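Local coordinates for protein oxidoreductase (PDB 3HJ9) that binds flavin mononucleotide and is probably an FMN-dependent oxidoreductase of the nitroreductase family, at residues 68-73 against 82-87. Residues are numbered along the deposited sequence; the frame is centred on the assembly and turned at random.
With FMN (flavin mononucleotide), chain F.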
loop_
_atom_site.group_PDB
_atom_site.type_symbol
_atom_site.label_atom_id
_atom_site.label_comp_id
_atom_site.label_asym_id
_atom_site.label_seq_id
_atom_site.Cartn_x
_atom_site.Cartn_y
_atom_site.Cartn_z
ATOM N N LEU A 68 -14.112 7.608 -1.991
ATOM C CA LEU A 68 -12.660 7.751 -1.754
ATOM C C LEU A 68 -12.300 7.324 -0.332
ATOM O O LEU A 68 -11.366 6.494 -0.116
ATOM C CB LEU A 68 -12.232 9.229 -1.939
ATOM C CG LEU A 68 -10.813 9.649 -1.543
ATOM C CD1 LEU A 68 -9.760 8.917 -2.425
ATOM C CD2 LEU A 68 -10.672 11.192 -1.592
ATOM N N LEU A 69 -13.022 7.910 0.628
ATOM C CA LEU A 69 -12.816 7.594 2.034
ATOM C C LEU A 69 -13.101 6.111 2.303
ATOM O O LEU A 69 -12.321 5.493 2.971
ATOM C CB LEU A 69 -13.616 8.519 2.970
ATOM C CG LEU A 69 -13.081 9.958 3.015
ATOM C CD1 LEU A 69 -14.071 10.843 3.708
ATOM C CD2 LEU A 69 -11.720 10.047 3.710
ATOM N N TRP A 70 -14.197 5.576 1.758
ATOM C CA TRP A 70 -14.519 4.150 1.901
ATOM C C TRP A 70 -13.425 3.250 1.260
ATOM O O TRP A 70 -13.044 2.219 1.851
ATOM C CB TRP A 70 -15.894 3.842 1.332
ATOM C CG TRP A 70 -16.246 2.425 1.508
ATOM C CD1 TRP A 70 -16.777 1.837 2.612
ATOM C CD2 TRP A 70 -16.059 1.401 0.549
ATOM N NE1 TRP A 70 -16.923 0.487 2.406
ATOM C CE2 TRP A 70 -16.485 0.191 1.141
ATOM C CE3 TRP A 70 -15.560 1.386 -0.763
ATOM C CZ2 TRP A 70 -16.450 -1.027 0.466
ATOM C CZ3 TRP A 70 -15.526 0.165 -1.449
ATOM C CH2 TRP A 70 -15.981 -1.021 -0.833
ATOM N N ALA A 71 -12.986 3.614 0.048
ATOM C CA ALA A 71 -11.915 2.905 -0.650
ATOM C C ALA A 71 -10.689 2.851 0.270
ATOM O O ALA A 71 -10.212 1.746 0.593
ATOM C CB ALA A 71 -11.576 3.562 -2.018
ATOM N N ALA A 72 -10.292 4.007 0.807
ATOM C CA ALA A 72 -9.089 4.084 1.680
ATOM C C ALA A 72 -9.210 3.392 3.037
ATOM O O ALA A 72 -8.297 2.630 3.434
ATOM C CB ALA A 72 -8.647 5.542 1.874
ATOM N N ALA A 73 -10.348 3.576 3.722
ATOM C CA ALA A 73 -10.476 3.156 5.137
ATOM C C ALA A 73 -11.778 2.493 5.563
ATOM O O ALA A 73 -11.946 2.241 6.750
ATOM C CB ALA A 73 -10.289 4.420 5.998
ATOM N N GLY A 82 -14.355 -5.612 9.340
ATOM C CA GLY A 82 -13.270 -5.763 8.397
ATOM C C GLY A 82 -13.228 -4.554 7.467
ATOM O O GLY A 82 -14.262 -3.990 7.103
ATOM N N ARG A 83 -12.022 -4.182 7.084
ATOM C CA ARG A 83 -11.781 -2.991 6.275
ATOM C C ARG A 83 -11.327 -3.296 4.852
ATOM O O ARG A 83 -10.956 -4.417 4.528
ATOM C CB ARG A 83 -10.777 -2.087 7.000
ATOM C CG ARG A 83 -11.082 -1.799 8.514
ATOM C CD ARG A 83 -12.417 -1.095 8.725
ATOM N NE ARG A 83 -12.869 -1.090 10.113
ATOM C CZ ARG A 83 -12.523 -0.216 11.054
ATOM N NH1 ARG A 83 -11.657 0.780 10.824
ATOM N NH2 ARG A 83 -13.060 -0.352 12.256
ATOM N N THR A 84 -11.362 -2.273 4.008
ATOM C CA THR A 84 -10.949 -2.397 2.615
ATOM C C THR A 84 -9.448 -2.611 2.480
ATOM O O THR A 84 -9.036 -3.080 1.442
ATOM C CB THR A 84 -11.341 -1.144 1.799
ATOM O OG1 THR A 84 -10.845 -0.012 2.498
ATOM C CG2 THR A 84 -12.899 -1.043 1.645
ATOM N N ALA A 85 -8.662 -2.295 3.524
ATOM C CA ALA A 85 -7.192 -2.433 3.554
ATOM C C ALA A 85 -6.795 -3.257 4.787
ATOM O O ALA A 85 -7.478 -3.216 5.834
ATOM C CB ALA A 85 -6.519 -1.053 3.588
ATOM N N PRO A 86 -5.703 -4.023 4.676
ATOM C CA PRO A 86 -5.262 -4.815 5.820
ATOM C C PRO A 86 -4.657 -3.957 6.945
ATOM O O PRO A 86 -4.383 -2.758 6.776
ATOM C CB PRO A 86 -4.213 -5.734 5.204
ATOM C CG PRO A 86 -3.617 -4.864 4.109
ATOM C CD PRO A 86 -4.758 -4.118 3.547
ATOM N N SER A 87 -4.494 -4.581 8.093
ATOM C CA SER A 87 -3.842 -3.943 9.252
ATOM C C SER A 87 -3.285 -5.012 10.182
ATOM O O SER A 87 -3.957 -5.998 10.386
ATOM C CB SER A 87 -4.822 -3.028 10.009
ATOM O OG SER A 87 -5.850 -3.785 10.642
HETATM N N1 FMN F . -1.183 -11.773 9.103
HETATM C C2 FMN F . -0.482 -12.880 9.522
HETATM O O2 FMN F . -1.046 -13.958 9.644
HETATM N N3 FMN F . 0.878 -12.781 9.785
HETATM C C4 FMN F . 1.539 -11.585 9.682
HETATM O O4 FMN F . 2.767 -11.564 9.911
HETATM C C4A FMN F . 0.838 -10.456 9.278
HETATM N N5 FMN F . 1.508 -9.252 9.123
HETATM C C5A FMN F . 0.874 -8.115 8.672
HETATM C C6 FMN F . 1.623 -6.926 8.547
HETATM C C7 FMN F . 0.995 -5.760 8.085
HETATM C C7M FMN F . 1.797 -4.505 7.937
HETATM C C8 FMN F . -0.361 -5.781 7.771
HETATM C C8M FMN F . -1.075 -4.555 7.281
HETATM C C9 FMN F . -1.098 -6.953 7.896
HETATM C C9A FMN F . -0.505 -8.164 8.357
HETATM N N10 FMN F . -1.200 -9.394 8.515
HETATM C C10 FMN F . -0.533 -10.541 8.973
HETATM C "C1'" FMN F . -2.646 -9.520 8.160
HETATM C "C2'" FMN F . -3.578 -8.929 9.179
HETATM O "O2'" FMN F . -3.564 -9.784 10.290
HETATM C "C3'" FMN F . -4.982 -8.767 8.602
HETATM O "O3'" FMN F . -4.887 -7.809 7.591
HETATM C "C4'" FMN F . -6.036 -8.416 9.679
HETATM O "O4'" FMN F . -6.223 -9.558 10.455
HETATM C "C5'" FMN F . -7.422 -8.046 9.187
HETATM O "O5'" FMN F . -7.880 -9.038 8.285
HETATM P P FMN F . -8.210 -8.587 6.776
HETATM O O1P FMN F . -8.865 -7.235 6.654
HETATM O O2P FMN F . -6.922 -8.456 5.958
HETATM O O3P FMN F . -9.046 -9.720 6.238
HETATM O O HOH W 1 -9.229 0.280 4.712
HETATM O O HOH W 2 -10.046 1.506 8.679
#
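Thr84 carries the tight half of this contact, one branch on the carbonyls of residues 70-72, the other over the indole of Trp70. With chi1 at 52°, OG1 lies between the backbone N and carbonyl carbon and donates to Ala71 O at 2.7 Å, approaching 47° above the carbonyl plane. The other branch, CG2, sits over one face of Trp70 in a CH-pi contact, 3.8 Å from the centroid of the six-membered ring and 13° off its normal. Trp70 NE1 hydrogen-bonds to Val75 O, which restrains the rotation of the indole, and Trp47 of the second subunit meets the same ring system. In the nitroreductase fold of this dimer, the loop after strand 82-83 thus packs on helix 62-73 and runs on to the flavin, where Ser87 N donates to FMN O3' at 3.3 Å. At the boundary between the two halves a water donates to Ala72 O and Thr84 OG1. Toward Arg83 the contact is looser: a second water bridges Ala73 O to Arg83 NH1, lying 2.8 Å from NH1 at the in-plane edge of the guanidinium. Direct touching there amounts to Arg83 CD at 3.9 Å from Ala73 O, while Arg83 NE turns to Gly81 O.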